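Local coordinates for protein N-acylethanolamine-hydrolyzing acid amidase beta-subunit (PDB 6DY3) that probably hydrolyses bioactive fatty acid amides such as N-palmitoylethanolamine to ethanolamine and free fatty acids, as the beta subunit of an autocatalytically cleaved heterodimer, at residues Leu27-Thr31 and Leu208-Ser212; Thr177-Leu182 and Val198-Val204; Ser65-Arg71 and Pro121-Ala127; Ile42-Gly46 and Gly58-Gly62. One frame throughout, in Å; residues are numbered along the deposited sequence.

Contact 1 (Leu27-Thr31 and Leu208-Ser212); sequences LKNIT and LTVFS. With NAG (2-acetamido-2-deoxy-beta-D-glucopyranose), chain I.
V210 breaks the extended run of strand 209-212: its phi/psi of -83/-56 is helical, whereas F211 returns to -141/161. V210 is also the residue that meets most of 27-31. Its CA lies 5.9 Å from that of K28. L27 is helical, and K28 to T31 form a type I turn. I30 N donates to L27 O at 3.1 Å, and T31 OG1 (chi1 m) to the same L27 O at 3.0 Å. The V210 side chain (chi1 t) packs with CG1 3.7 Å from T31 OG1 and CG2 4.3 Å from L27 CD2. At one end of the Ntn-hydrolase sandwich, the contact links the start of one sheet, at T31, to strand 209-215 of the other. T31 CG2 lies 3.8 Å from F211 CD2. K28 (mttt) extends past V210, with CG 3.9 Å from V210 CG1. K28 NZ reaches a water 2.8 Å away that also lies 2.9 Å from T209 O; NZ also hydrogen-bonds L233 O and forms a salt bridge with E25. N29, out of reach of 208-212, carries the N-linked NAG, ND2 to C1 1.4 Å.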
loop_
_atom_site.group_PDB
_atom_site.type_symbol
_atom_site.label_atom_id
_atom_site.label_comp_id
_atom_site.label_asym_id
_atom_site.label_seq_id
_atom_site.Cartn_x
_atom_site.Cartn_y
_atom_site.Cartn_z
ATOM N N LEU B 27 9.996 -7.542 -8.001
ATOM C CA LEU B 27 9.359 -7.240 -6.725
ATOM C C LEU B 27 8.730 -8.475 -6.099
ATOM O O LEU B 27 8.616 -8.547 -4.872
ATOM C CB LEU B 27 8.296 -6.156 -6.902
ATOM C CG LEU B 27 8.112 -5.272 -5.665
ATOM C CD1 LEU B 27 9.297 -4.316 -5.521
ATOM C CD2 LEU B 27 6.790 -4.511 -5.696
ATOM N N LYS B 28 8.313 -9.445 -6.919
ATOM C CA LYS B 28 7.671 -10.647 -6.393
ATOM C C LYS B 28 8.598 -11.408 -5.458
ATOM O O LYS B 28 8.149 -11.988 -4.462
ATOM C CB LYS B 28 7.229 -11.555 -7.540
ATOM C CG LYS B 28 6.078 -11.006 -8.364
ATOM C CD LYS B 28 5.711 -11.952 -9.490
ATOM C CE LYS B 28 4.520 -11.436 -10.273
ATOM N NZ LYS B 28 4.278 -12.215 -11.521
ATOM N N ASN B 29 9.895 -11.413 -5.759
ATOM C CA ASN B 29 10.871 -12.139 -4.957
ATOM C C ASN B 29 11.088 -11.541 -3.575
ATOM O O ASN B 29 11.725 -12.192 -2.741
ATOM C CB ASN B 29 12.210 -12.185 -5.689
ATOM C CG ASN B 29 12.235 -13.191 -6.825
ATOM O OD1 ASN B 29 11.571 -14.223 -6.784
ATOM N ND2 ASN B 29 13.013 -12.885 -7.846
ATOM N N ILE B 30 10.590 -10.335 -3.304
ATOM C CA ILE B 30 10.855 -9.692 -2.020
ATOM C C ILE B 30 9.557 -9.246 -1.358
ATOM O O ILE B 30 9.574 -8.455 -0.408
ATOM C CB ILE B 30 11.830 -8.509 -2.187
ATOM C CG1 ILE B 30 11.249 -7.450 -3.127
ATOM C CG2 ILE B 30 13.166 -9.013 -2.718
ATOM C CD1 ILE B 30 12.016 -6.148 -3.127
ATOM N N THR B 31 8.427 -9.757 -1.839
ATOM C CA THR B 31 7.146 -9.465 -1.209
ATOM C C THR B 31 6.997 -10.305 0.055
ATOM O O THR B 31 7.164 -11.528 0.023
ATOM C CB THR B 31 5.992 -9.748 -2.175
ATOM O OG1 THR B 31 6.119 -8.920 -3.335
ATOM C CG2 THR B 31 4.646 -9.459 -1.514
ATOM N N LEU B 208 1.105 -6.907 -14.953
ATOM C CA LEU B 208 1.850 -6.134 -13.966
ATOM C C LEU B 208 1.453 -6.449 -12.533
ATOM O O LEU B 208 2.071 -5.916 -11.608
ATOM C CB LEU B 208 1.665 -4.635 -14.225
ATOM C CG LEU B 208 2.078 -4.169 -15.620
ATOM C CD1 LEU B 208 1.916 -2.676 -15.732
ATOM C CD2 LEU B 208 3.507 -4.575 -15.939
ATOM N N THR B 209 0.460 -7.306 -12.318
ATOM C CA THR B 209 -0.006 -7.579 -10.966
ATOM C C THR B 209 1.055 -8.362 -10.198
ATOM O O THR B 209 1.452 -9.455 -10.614
ATOM C CB THR B 209 -1.326 -8.342 -11.002
ATOM O OG1 THR B 209 -2.261 -7.650 -11.837
ATOM C CG2 THR B 209 -1.905 -8.464 -9.602
ATOM N N VAL B 210 1.524 -7.788 -9.087
ATOM C CA VAL B 210 2.511 -8.460 -8.245
ATOM C C VAL B 210 1.829 -9.441 -7.302
ATOM O O VAL B 210 2.166 -10.631 -7.261
ATOM C CB VAL B 210 3.352 -7.429 -7.469
ATOM C CG1 VAL B 210 4.260 -8.123 -6.445
ATOM C CG2 VAL B 210 4.177 -6.606 -8.428
ATOM N N PHE B 211 0.874 -8.952 -6.514
ATOM C CA PHE B 211 0.146 -9.810 -5.595
ATOM C C PHE B 211 -1.319 -9.412 -5.549
ATOM O O PHE B 211 -1.705 -8.302 -5.920
ATOM C CB PHE B 211 0.732 -9.776 -4.173
ATOM C CG PHE B 211 0.639 -8.433 -3.489
ATOM C CD1 PHE B 211 -0.560 -7.981 -2.965
ATOM C CD2 PHE B 211 1.771 -7.661 -3.310
ATOM C CE1 PHE B 211 -0.635 -6.766 -2.327
ATOM C CE2 PHE B 211 1.701 -6.446 -2.660
ATOM C CZ PHE B 211 0.501 -6.000 -2.167
ATOM N N SER B 212 -2.126 -10.351 -5.070
ATOM C CA SER B 212 -3.527 -10.135 -4.744
ATOM C C SER B 212 -3.719 -10.516 -3.283
ATOM O O SER B 212 -3.163 -11.519 -2.827
ATOM C CB SER B 212 -4.454 -10.979 -5.628
ATOM O OG SER B 212 -4.366 -10.629 -6.993
HETATM C C1 NAG I . 13.182 -13.752 -8.976
HETATM C C2 NAG I . 12.713 -13.147 -10.316
HETATM C C3 NAG I . 13.212 -13.982 -11.502
HETATM C C4 NAG I . 14.700 -14.288 -11.380
HETATM C C5 NAG I . 14.997 -14.885 -10.010
HETATM C C6 NAG I . 16.465 -15.143 -9.748
HETATM C C7 NAG I . 10.451 -14.077 -10.135
HETATM C C8 NAG I . 8.985 -13.795 -10.229
HETATM N N2 NAG I . 11.264 -13.038 -10.353
HETATM O O3 NAG I . 12.970 -13.256 -12.703
HETATM O O4 NAG I . 15.100 -15.205 -12.395
HETATM O O5 NAG I . 14.572 -13.960 -9.007
HETATM O O6 NAG I . 17.304 -14.610 -10.766
HETATM O O7 NAG I . 10.883 -15.198 -9.891
HETATM O O HOH W 1 2.297 -10.924 -12.996
#

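Contact 2 (Thr177-Leu182 and Val198-Val204); sequences TAIQKL and VLSTVPV
T177 lays its methyl over the loop that follows helix 192-199. T177 CG2 is 3.5 Å from T201 CG2, 3.6 Å from V202 O and 4.0 Å from V204 CG2. Its OG1 sits 3.3 Å from P203 CD and is hydrogen-bonded to D173 O, one turn back. Residues 177-182 are regular helix, with K181 N to T177 O 2.8 Å. The other segment leaves its helix after L199. T201 N bonds V198 O at 3.1 Å, T201 and V202 are extended, and the peptide before P203 is cis. The closest CA atoms are those of A178 and V198, 6.0 Å apart. V198 (chi1 t) puts CG1 4.1 Å from A178 CB and CG2 4.0 Å from L182 CD2. V204 CG2 (chi1 t) is 4.1 Å from A178 CB. These groups join two consecutive helices that cover the sheet of strand 2-7, where I4 touches A178, L182 and V198. K181 (chi1 t, chi2 p) passes T201, with CG 3.8 Å from T201 OG1. That hydroxyl bonds E197 O and a water at 2.8 Å, itself 3.1 Å from K181 NZ. No direct hydrogen bond crosses, so the contact rests mainly on apolar packing, with a water bridge whose lysine arm is weak.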
loop_
_atom_site.group_PDB
_atom_site.type_symbol
_atom_site.label_atom_id
_atom_site.label_comp_id
_atom_site.label_asym_id
_atom_site.label_seq_id
_atom_site.Cartn_x
_atom_site.Cartn_y
_atom_site.Cartn_z
ATOM N N THR B 177 -14.245 -3.722 -15.112
ATOM C CA THR B 177 -14.447 -5.156 -14.955
ATOM C C THR B 177 -14.805 -5.509 -13.518
ATOM O O THR B 177 -15.735 -6.287 -13.271
ATOM C CB THR B 177 -13.191 -5.904 -15.397
ATOM O OG1 THR B 177 -12.944 -5.631 -16.782
ATOM C CG2 THR B 177 -13.345 -7.406 -15.184
ATOM N N ALA B 178 -14.081 -4.943 -12.552
ATOM C CA ALA B 178 -14.349 -5.259 -11.153
ATOM C C ALA B 178 -15.765 -4.861 -10.759
ATOM O O ALA B 178 -16.422 -5.570 -9.988
ATOM C CB ALA B 178 -13.326 -4.567 -10.251
ATOM N N ILE B 179 -16.260 -3.737 -11.284
ATOM C CA ILE B 179 -17.615 -3.305 -10.951
ATOM C C ILE B 179 -18.637 -4.247 -11.565
ATOM O O ILE B 179 -19.634 -4.602 -10.926
ATOM C CB ILE B 179 -17.842 -1.853 -11.413
ATOM C CG1 ILE B 179 -16.909 -0.903 -10.654
ATOM C CG2 ILE B 179 -19.304 -1.451 -11.223
ATOM C CD1 ILE B 179 -16.834 0.489 -11.253
ATOM N N GLN B 180 -18.413 -4.663 -12.811
ATOM C CA GLN B 180 -19.304 -5.633 -13.435
ATOM C C GLN B 180 -19.312 -6.935 -12.648
ATOM O O GLN B 180 -20.375 -7.518 -12.399
ATOM C CB GLN B 180 -18.887 -5.872 -14.886
ATOM C CG GLN B 180 -19.275 -4.730 -15.820
ATOM C CD GLN B 180 -18.761 -4.916 -17.243
ATOM O OE1 GLN B 180 -18.151 -5.938 -17.569
ATOM N NE2 GLN B 180 -19.005 -3.921 -18.097
ATOM N N LYS B 181 -18.133 -7.400 -12.235
ATOM C CA LYS B 181 -18.045 -8.684 -11.555
ATOM C C LYS B 181 -18.719 -8.634 -10.189
ATOM O O LYS B 181 -19.397 -9.590 -9.792
ATOM C CB LYS B 181 -16.579 -9.097 -11.429
ATOM C CG LYS B 181 -16.355 -10.597 -11.304
ATOM C CD LYS B 181 -16.733 -11.330 -12.578
ATOM C CE LYS B 181 -16.560 -12.832 -12.440
ATOM N NZ LYS B 181 -16.810 -13.503 -13.745
ATOM N N LEU B 182 -18.564 -7.526 -9.462
ATOM C CA LEU B 182 -19.244 -7.390 -8.177
ATOM C C LEU B 182 -20.758 -7.418 -8.350
ATOM O O LEU B 182 -21.477 -8.008 -7.534
ATOM C CB LEU B 182 -18.808 -6.098 -7.488
ATOM C CG LEU B 182 -17.397 -6.109 -6.901
ATOM C CD1 LEU B 182 -16.888 -4.693 -6.747
ATOM C CD2 LEU B 182 -17.374 -6.832 -5.561
ATOM N N VAL B 198 -13.272 -11.861 -7.945
ATOM C CA VAL B 198 -13.196 -10.528 -8.539
ATOM C C VAL B 198 -11.746 -10.162 -8.834
ATOM O O VAL B 198 -11.393 -9.798 -9.962
ATOM C CB VAL B 198 -13.851 -9.486 -7.611
ATOM C CG1 VAL B 198 -13.678 -8.074 -8.166
ATOM C CG2 VAL B 198 -15.326 -9.797 -7.406
ATOM N N LEU B 199 -10.881 -10.254 -7.820
ATOM C CA LEU B 199 -9.492 -9.833 -7.983
ATOM C C LEU B 199 -8.740 -10.661 -9.023
ATOM O O LEU B 199 -7.727 -10.188 -9.554
ATOM C CB LEU B 199 -8.768 -9.901 -6.635
ATOM C CG LEU B 199 -9.260 -8.920 -5.567
ATOM C CD1 LEU B 199 -8.563 -9.171 -4.240
ATOM C CD2 LEU B 199 -9.067 -7.473 -6.006
ATOM N N SER B 200 -9.209 -11.867 -9.333
ATOM C CA SER B 200 -8.546 -12.742 -10.294
ATOM C C SER B 200 -9.077 -12.584 -11.714
ATOM O O SER B 200 -8.549 -13.226 -12.626
ATOM C CB SER B 200 -8.683 -14.201 -9.862
ATOM O OG SER B 200 -8.107 -14.401 -8.586
ATOM N N THR B 201 -10.105 -11.761 -11.921
ATOM C CA THR B 201 -10.656 -11.550 -13.252
ATOM C C THR B 201 -9.740 -10.657 -14.076
ATOM O O THR B 201 -9.220 -9.651 -13.587
ATOM C CB THR B 201 -12.049 -10.914 -13.175
ATOM O OG1 THR B 201 -12.918 -11.724 -12.376
ATOM C CG2 THR B 201 -12.642 -10.760 -14.557
ATOM N N VAL B 202 -9.536 -11.041 -15.331
ATOM C CA VAL B 202 -8.753 -10.233 -16.249
ATOM C C VAL B 202 -9.629 -9.065 -16.706
ATOM O O VAL B 202 -10.803 -9.267 -17.019
ATOM C CB VAL B 202 -8.257 -11.067 -17.447
ATOM C CG1 VAL B 202 -7.488 -10.200 -18.427
ATOM C CG2 VAL B 202 -7.390 -12.210 -16.964
ATOM N N PRO B 203 -9.074 -7.839 -16.749
ATOM C CA PRO B 203 -7.698 -7.403 -16.487
ATOM C C PRO B 203 -7.450 -6.834 -15.085
ATOM O O PRO B 203 -6.422 -6.176 -14.890
ATOM C CB PRO B 203 -7.490 -6.310 -17.531
ATOM C CG PRO B 203 -8.873 -5.736 -17.765
ATOM C CD PRO B 203 -9.895 -6.696 -17.177
ATOM N N VAL B 204 -8.366 -7.053 -14.135
ATOM C CA VAL B 204 -8.081 -6.700 -12.742
ATOM C C VAL B 204 -6.774 -7.358 -12.314
ATOM O O VAL B 204 -5.890 -6.723 -11.726
ATOM C CB VAL B 204 -9.245 -7.110 -11.821
ATOM C CG1 VAL B 204 -9.044 -6.541 -10.415
ATOM C CG2 VAL B 204 -10.586 -6.666 -12.388
HETATM O O HOH W 2 -13.776 -14.230 -13.374
#

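Contact 3 (Ser65-Arg71 and Pro121-Ala127); sequences SVSLNAR and PSYIIVA
Strands 65-70 and 122-127 run antiparallel, their axes 4.6 Å apart at 163°. S65-A127, S67-I125 and N69-Y123 are hydrogen-bonded pairs, each with two bonds; N69 N to Y123 O and Y123 N to N69 O are both 2.8 Å. V66-V126, L68-I124 and A70-S122 are the non-hydrogen-bonded pairs. V66 (chi1 p) and I124 (mt) share one face, V66 CG2 to I124 CG2 3.7 Å. L68 (chi1 t) joins them, CD1 3.9 Å from I124 CG1. Helix 92-102 covers V66 and L68. The other face is more polar. S65 and S67, both chi1 p, bond H15 of the facing sheet; S67 also bonds S3. I125 (chi1 m, chi2 p) sets CD1 4.1 Å from N69 CG. N69 (chi1 m) bonds S3 and the T162 carbonyl. Beyond the strand, R71 is fully extended (ttt), with CD over the Y123 ring in a CH-pi contact, 4.1 Å from its centroid. R71 NE forms a salt bridge with D165, NH1 hydrogen-bonds N140, and Y123 (chi1 m) bonds F164 O. The N69 side chain lies about 4 Å from that of C1, the probable nucleophile. The strand pair belongs to one sheet of an Ntn-hydrolase sandwich, and its S65/S67/N69 face borders the probable active site.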
loop_
_atom_site.group_PDB
_atom_site.type_symbol
_atom_site.label_atom_id
_atom_site.label_comp_id
_atom_site.label_asym_id
_atom_site.label_seq_id
_atom_site.Cartn_x
_atom_site.Cartn_y
_atom_site.Cartn_z
ATOM N N SER B 65 -8.771 -2.086 8.099
ATOM C CA SER B 65 -7.704 -2.339 7.147
ATOM C C SER B 65 -7.612 -1.158 6.188
ATOM O O SER B 65 -8.575 -0.410 5.993
ATOM C CB SER B 65 -7.928 -3.656 6.378
ATOM O OG SER B 65 -9.163 -3.647 5.693
ATOM N N VAL B 66 -6.432 -0.987 5.595
ATOM C CA VAL B 66 -6.159 0.163 4.743
ATOM C C VAL B 66 -5.284 -0.271 3.576
ATOM O O VAL B 66 -4.448 -1.170 3.700
ATOM C CB VAL B 66 -5.493 1.311 5.529
ATOM C CG1 VAL B 66 -4.199 0.847 6.148
ATOM C CG2 VAL B 66 -5.256 2.500 4.622
ATOM N N SER B 67 -5.514 0.361 2.423
ATOM C CA SER B 67 -4.647 0.229 1.260
ATOM C C SER B 67 -4.571 1.571 0.540
ATOM O O SER B 67 -5.552 2.319 0.484
ATOM C CB SER B 67 -5.144 -0.858 0.290
ATOM O OG SER B 67 -6.334 -0.461 -0.372
ATOM N N LEU B 68 -3.405 1.866 -0.027
ATOM C CA LEU B 68 -3.175 3.132 -0.710
ATOM C C LEU B 68 -2.927 2.887 -2.192
ATOM O O LEU B 68 -2.105 2.041 -2.559
ATOM C CB LEU B 68 -1.988 3.881 -0.102
ATOM C CG LEU B 68 -1.716 5.251 -0.720
ATOM C CD1 LEU B 68 -1.468 6.288 0.360
ATOM C CD2 LEU B 68 -0.537 5.169 -1.676
ATOM N N ASN B 69 -3.650 3.622 -3.034
ATOM C CA ASN B 69 -3.430 3.636 -4.471
ATOM C C ASN B 69 -2.806 4.969 -4.863
ATOM O O ASN B 69 -3.288 6.031 -4.457
ATOM C CB ASN B 69 -4.738 3.434 -5.238
ATOM C CG ASN B 69 -5.366 2.079 -4.987
ATOM O OD1 ASN B 69 -4.939 1.334 -4.100
ATOM N ND2 ASN B 69 -6.394 1.751 -5.770
ATOM N N ALA B 70 -1.748 4.913 -5.659
ATOM C CA ALA B 70 -1.200 6.135 -6.213
ATOM C C ALA B 70 -2.216 6.752 -7.160
ATOM O O ALA B 70 -3.025 6.056 -7.777
ATOM C CB ALA B 70 0.110 5.854 -6.943
ATOM N N ARG B 71 -2.184 8.077 -7.256
ATOM C CA ARG B 71 -3.133 8.825 -8.070
ATOM C C ARG B 71 -2.341 9.597 -9.110
ATOM O O ARG B 71 -1.515 10.448 -8.761
ATOM C CB ARG B 71 -3.971 9.769 -7.207
ATOM C CG ARG B 71 -5.212 10.306 -7.869
ATOM C CD ARG B 71 -5.984 11.155 -6.882
ATOM N NE ARG B 71 -7.208 11.704 -7.450
ATOM C CZ ARG B 71 -7.995 12.564 -6.816
ATOM N NH1 ARG B 71 -7.679 12.972 -5.593
ATOM N NH2 ARG B 71 -9.097 13.016 -7.398
ATOM N N PRO B 121 -0.982 13.137 -3.732
ATOM C CA PRO B 121 -2.278 12.706 -4.270
ATOM C C PRO B 121 -2.347 11.190 -4.361
ATOM O O PRO B 121 -1.408 10.529 -4.808
ATOM C CB PRO B 121 -2.329 13.371 -5.650
ATOM C CG PRO B 121 -1.432 14.542 -5.535
ATOM C CD PRO B 121 -0.327 14.112 -4.618
ATOM N N SER B 122 -3.466 10.639 -3.914
ATOM C CA SER B 122 -3.601 9.195 -3.802
ATOM C C SER B 122 -5.044 8.887 -3.425
ATOM O O SER B 122 -5.842 9.786 -3.147
ATOM C CB SER B 122 -2.625 8.630 -2.766
ATOM O OG SER B 122 -2.779 9.299 -1.529
ATOM N N TYR B 123 -5.366 7.600 -3.426
ATOM C CA TYR B 123 -6.628 7.100 -2.905
ATOM C C TYR B 123 -6.320 6.204 -1.720
ATOM O O TYR B 123 -5.595 5.214 -1.861
ATOM C CB TYR B 123 -7.401 6.318 -3.961
ATOM C CG TYR B 123 -7.875 7.136 -5.138
ATOM C CD1 TYR B 123 -8.898 8.068 -4.995
ATOM C CD2 TYR B 123 -7.326 6.952 -6.403
ATOM C CE1 TYR B 123 -9.345 8.804 -6.073
ATOM C CE2 TYR B 123 -7.772 7.684 -7.486
ATOM C CZ TYR B 123 -8.779 8.606 -7.314
ATOM O OH TYR B 123 -9.222 9.333 -8.394
ATOM N N ILE B 124 -6.884 6.540 -0.565
ATOM C CA ILE B 124 -6.754 5.734 0.642
ATOM C C ILE B 124 -8.086 5.030 0.856
ATOM O O ILE B 124 -9.121 5.682 1.048
ATOM C CB ILE B 124 -6.366 6.590 1.859
ATOM C CG1 ILE B 124 -5.033 7.295 1.595
ATOM C CG2 ILE B 124 -6.280 5.722 3.104
ATOM C CD1 ILE B 124 -4.620 8.277 2.663
ATOM N N ILE B 125 -8.061 3.703 0.814
ATOM C CA ILE B 125 -9.254 2.877 0.959
ATOM C C ILE B 125 -9.202 2.237 2.336
ATOM O O ILE B 125 -8.236 1.541 2.669
ATOM C CB ILE B 125 -9.345 1.813 -0.146
ATOM C CG1 ILE B 125 -9.532 2.471 -1.519
ATOM C CG2 ILE B 125 -10.478 0.838 0.131
ATOM C CD1 ILE B 125 -8.243 2.891 -2.201
ATOM N N VAL B 126 -10.246 2.459 3.129
ATOM C CA VAL B 126 -10.300 1.993 4.507
ATOM C C VAL B 126 -11.549 1.141 4.681
ATOM O O VAL B 126 -12.632 1.501 4.203
ATOM C CB VAL B 126 -10.300 3.174 5.504
ATOM C CG1 VAL B 126 -10.072 2.673 6.928
ATOM C CG2 VAL B 126 -9.252 4.208 5.119
ATOM N N ALA B 127 -11.396 0.014 5.372
ATOM C CA ALA B 127 -12.489 -0.907 5.643
ATOM C C ALA B 127 -12.612 -1.124 7.145
ATOM O O ALA B 127 -11.605 -1.258 7.847
ATOM C CB ALA B 127 -12.266 -2.245 4.934
#

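Contact 4 (Ile42-Gly46 and Gly58-Gly62); sequences IQYSG and GQRPG
Strands 42-46 and 58-60 are antiparallel, with axes 4.5 Å apart at closest approach and an angle of 158°. S45 and Q59 form a hydrogen-bonded pair: S45 N to Q59 O and Q59 N to S45 O are both 2.9 Å. G46 and G58 make the next, non-hydrogen-bonded pair, with their CA atoms only 3.8 Å apart. A CB on G58 would clash with S45 O. The backbone of 42-46 is irregular. Q43 is helical at -80/-47 and Y44 extended at -164/160; both lie opposite F36 on the neighbouring strand, a classic beta bulge. On the other segment, P61 packs its CG 4.1 Å from I42 CG2 and its CD 3.9 Å from Y44 CA. R60 (chi1 t, chi2 p, chi3 t) bends back along 42-46, so that CD is 3.4 Å from Q43 O and NH1 4.5 Å from Y44 CD2. Y44 (chi1 p) stacks its ring with F36 and hydrogen-bonds E101 and R97 of helix 92-102. S45 and Q59 point to one face of the sheet, where F226 of helix 222-226 touches both. This is the open end of a beta hairpin, strands 41-49 and 57-60, in one sheet of the Ntn-hydrolase fold.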
loop_
_atom_site.group_PDB
_atom_site.type_symbol
_atom_site.label_atom_id
_atom_site.label_comp_id
_atom_site.label_asym_id
_atom_site.label_seq_id
_atom_site.Cartn_x
_atom_site.Cartn_y
_atom_site.Cartn_z
ATOM N N ILE B 42 0.185 -8.617 18.581
ATOM C CA ILE B 42 0.222 -8.022 17.250
ATOM C C ILE B 42 -0.462 -6.663 17.303
ATOM O O ILE B 42 -1.665 -6.566 17.573
ATOM C CB ILE B 42 -0.438 -8.940 16.211
ATOM C CG1 ILE B 42 0.379 -10.226 16.045
ATOM C CG2 ILE B 42 -0.570 -8.220 14.863
ATOM C CD1 ILE B 42 -0.212 -11.223 15.074
ATOM N N GLN B 43 0.303 -5.606 17.033
ATOM C CA GLN B 43 -0.263 -4.264 16.974
ATOM C C GLN B 43 -0.944 -4.019 15.636
ATOM O O GLN B 43 -2.070 -3.514 15.584
ATOM C CB GLN B 43 0.832 -3.227 17.219
ATOM C CG GLN B 43 1.595 -3.441 18.511
ATOM C CD GLN B 43 0.680 -3.514 19.709
ATOM O OE1 GLN B 43 -0.007 -2.550 20.034
ATOM N NE2 GLN B 43 0.646 -4.671 20.359
ATOM N N TYR B 44 -0.267 -4.362 14.546
ATOM C CA TYR B 44 -0.818 -4.215 13.211
ATOM C C TYR B 44 0.027 -5.062 12.277
ATOM O O TYR B 44 1.153 -5.443 12.606
ATOM C CB TYR B 44 -0.846 -2.748 12.753
ATOM C CG TYR B 44 0.491 -2.044 12.859
ATOM C CD1 TYR B 44 1.347 -1.975 11.775
ATOM C CD2 TYR B 44 0.901 -1.463 14.051
ATOM C CE1 TYR B 44 2.564 -1.342 11.873
ATOM C CE2 TYR B 44 2.119 -0.825 14.154
ATOM C CZ TYR B 44 2.947 -0.772 13.064
ATOM O OH TYR B 44 4.167 -0.143 13.154
ATOM N N SER B 45 -0.549 -5.382 11.127
ATOM C CA SER B 45 0.104 -6.188 10.110
ATOM C C SER B 45 0.132 -5.411 8.802
ATOM O O SER B 45 -0.554 -4.397 8.638
ATOM C CB SER B 45 -0.611 -7.532 9.922
ATOM O OG SER B 45 -0.770 -8.201 11.160
ATOM N N GLY B 46 0.941 -5.891 7.866
ATOM C CA GLY B 46 1.031 -5.246 6.576
ATOM C C GLY B 46 1.794 -6.084 5.579
ATOM O O GLY B 46 2.518 -7.019 5.937
ATOM N N GLY B 58 -2.209 -2.741 4.727
ATOM C CA GLY B 58 -2.074 -3.138 6.113
ATOM C C GLY B 58 -3.403 -3.251 6.823
ATOM O O GLY B 58 -4.460 -2.919 6.281
ATOM N N GLN B 59 -3.327 -3.716 8.070
ATOM C CA GLN B 59 -4.514 -4.052 8.841
ATOM C C GLN B 59 -4.251 -3.851 10.326
ATOM O O GLN B 59 -3.207 -4.255 10.847
ATOM C CB GLN B 59 -4.937 -5.504 8.589
ATOM C CG GLN B 59 -6.191 -5.923 9.330
ATOM C CD GLN B 59 -6.466 -7.405 9.202
ATOM O OE1 GLN B 59 -7.463 -7.810 8.608
ATOM N NE2 GLN B 59 -5.586 -8.227 9.774
ATOM N N ARG B 60 -5.215 -3.230 11.004
ATOM C CA ARG B 60 -5.247 -3.212 12.458
ATOM C C ARG B 60 -6.194 -4.329 12.892
ATOM O O ARG B 60 -7.419 -4.135 12.871
ATOM C CB ARG B 60 -5.732 -1.856 12.969
ATOM C CG ARG B 60 -5.831 -1.732 14.475
ATOM C CD ARG B 60 -4.524 -1.279 15.088
ATOM N NE ARG B 60 -4.715 -0.713 16.422
ATOM C CZ ARG B 60 -3.737 -0.221 17.174
ATOM N NH1 ARG B 60 -2.486 -0.219 16.728
ATOM N NH2 ARG B 60 -4.008 0.271 18.375
ATOM N N PRO B 61 -5.696 -5.498 13.293
ATOM C CA PRO B 61 -6.580 -6.664 13.428
ATOM C C PRO B 61 -7.778 -6.381 14.323
ATOM O O PRO B 61 -7.655 -5.790 15.397
ATOM C CB PRO B 61 -5.662 -7.742 14.015
ATOM C CG PRO B 61 -4.496 -6.997 14.581
ATOM C CD PRO B 61 -4.321 -5.797 13.723
ATOM N N GLY B 62 -8.954 -6.784 13.848
ATOM C CA GLY B 62 -10.185 -6.579 14.573
ATOM C C GLY B 62 -10.805 -5.207 14.422
ATOM O O GLY B 62 -11.952 -5.017 14.842
#

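In the fold
Contacts 3 and 4 lie in the same antiparallel sheet, their centres 16 Å apart. Strands 57-60 and 64-70 are neighbours there, and V66 N lies 2.8 Å from G58 O, a probable hydrogen bond. Contact 1 bridges that sheet's first strand and the other sheet, through strand 209-215. Contact 2 packs helices against the outer side of this second sheet and touches contact 1 at V204 and T209. Its centre is 26 Å from that of contact 4, on the far side of the chain's centre. Along the chain, contact 4 closes first, then 3, then 2; contact 1 spans all three. Together they sample the helix-covered two-sheet sandwich expected of an Ntn hydrolase, with C1 between the sheets.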